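Local coordinates for period circadian protein homolog 2 (Mus musculus, PDB 3GDI) that acts in the mammalian circadian clock as a regulator of transcription, using tandem PAS domains for protein-protein interactions, at the interface of chains A and B. Sequence-based numbering; all coordinates share one arbitrary frame. Chains: chain A/B, Period circadian protein homolog 2.

The interface of chains A and B. Residues chain A 75, 80-81; chain B 176, 197-199.
Two copies of this tandem PAS-domain protein meet here in one patch of a two-fold symmetric, probably homodimeric interface. A loop just beyond helix 70-76 of chain A faces the B:Glu197-B:Pro199 loop segment, which leads into helix 200-203, and B:Leu176. The phenol of A:Tyr80 makes a direct polar link: its hydroxyl OH donates to the backbone carbonyl O of B:Glu197 at 2.8 Å, approaching from above the carbonyl plane with a C=O...donor angle of 117°. With CG tucked over the backbone (chi1 71°), the ring also presents one face to B:Pro199. There CD of B:Pro199 sits over the face, offset toward the CD2-CE2 rim, 4.0 Å from the A:Tyr80 ring centroid in a CH-pi contact, while its CG packs 3.5 Å from A:Tyr80 CD2. An alanine in place of A:Tyr80 would remove both hydroxyl and ring, and would probably weaken the chain pairing here by leaving the B:Glu197 carbonyl and B:Pro199 without these partners. A:Lys81 runs extended beyond CG, its terminal nitrogen NZ held within chain A by a 2.7 Å hydrogen bond to the backbone O of A:Ser75. Water 1 bridges the chains, 3.2 Å from A:Lys81 NZ and 2.8 Å from B:Glu197 carboxylate OE2. A bend at chi2 (-79°) leaves OE2 of B:Glu197 4.0 Å from A:Lys81 NZ, not in direct contact, though opposite charges would probably attract. One carbon back, A:Lys81 CE meets B:Leu176 CD1 at a loose 4.2 Å, the side chains crossing at about a right angle.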
# COMPACT_ATOMS: atom_id res chain seq x y z
N SER A 75 -4.06 -11.42 1.69
CA SER A 75 -4.19 -10.24 0.84
C SER A 75 -3.85 -10.54 -0.62
O SER A 75 -4.59 -10.15 -1.52
CB SER A 75 -3.29 -9.12 1.35
OG SER A 75 -3.19 -8.09 0.39
N TYR A 80 -10.72 -11.76 -5.95
CA TYR A 80 -10.79 -10.74 -6.99
C TYR A 80 -9.41 -10.32 -7.51
O TYR A 80 -9.29 -9.39 -8.30
CB TYR A 80 -11.57 -9.51 -6.52
CG TYR A 80 -10.90 -8.65 -5.47
CD1 TYR A 80 -11.48 -8.48 -4.21
CD2 TYR A 80 -9.71 -7.98 -5.74
CE1 TYR A 80 -10.89 -7.66 -3.25
CE2 TYR A 80 -9.11 -7.17 -4.79
CZ TYR A 80 -9.70 -7.01 -3.55
OH TYR A 80 -9.10 -6.20 -2.61
N LYS A 81 -8.38 -11.02 -7.06
CA LYS A 81 -7.02 -10.76 -7.51
C LYS A 81 -6.57 -12.06 -8.16
O LYS A 81 -7.39 -12.91 -8.49
CB LYS A 81 -6.09 -10.44 -6.33
CG LYS A 81 -6.50 -9.23 -5.52
CD LYS A 81 -5.55 -9.00 -4.36
CE LYS A 81 -5.99 -7.81 -3.53
NZ LYS A 81 -5.14 -7.60 -2.32
N LEU B 176 -5.54 -1.91 -9.55
CA LEU B 176 -6.08 -2.01 -8.20
C LEU B 176 -5.71 -0.66 -7.61
O LEU B 176 -4.56 -0.23 -7.73
CB LEU B 176 -5.39 -3.11 -7.39
CG LEU B 176 -5.55 -4.58 -7.78
CD1 LEU B 176 -4.78 -5.44 -6.77
CD2 LEU B 176 -7.02 -4.98 -7.81
N GLU B 197 -6.65 -1.24 -2.93
CA GLU B 197 -6.37 -2.63 -3.30
C GLU B 197 -7.53 -3.32 -4.00
O GLU B 197 -7.48 -4.53 -4.23
CB GLU B 197 -5.96 -3.43 -2.08
CG GLU B 197 -4.59 -3.09 -1.56
CD GLU B 197 -3.50 -3.75 -2.38
OE1 GLU B 197 -3.51 -3.55 -3.61
OE2 GLU B 197 -2.65 -4.46 -1.80
N THR B 198 -8.58 -2.58 -4.34
CA THR B 198 -9.71 -3.18 -5.03
C THR B 198 -9.61 -2.86 -6.51
O THR B 198 -8.93 -1.91 -6.91
CB THR B 198 -11.07 -2.67 -4.50
OG1 THR B 198 -11.13 -1.24 -4.62
CG2 THR B 198 -11.27 -3.07 -3.05
N PRO B 199 -10.28 -3.66 -7.36
CA PRO B 199 -10.27 -3.48 -8.81
C PRO B 199 -10.95 -2.20 -9.26
O PRO B 199 -12.15 -2.03 -9.05
CB PRO B 199 -11.00 -4.72 -9.31
CG PRO B 199 -10.82 -5.71 -8.20
CD PRO B 199 -11.05 -4.86 -7.00
O HOH W 1 -2.36 -6.70 -3.53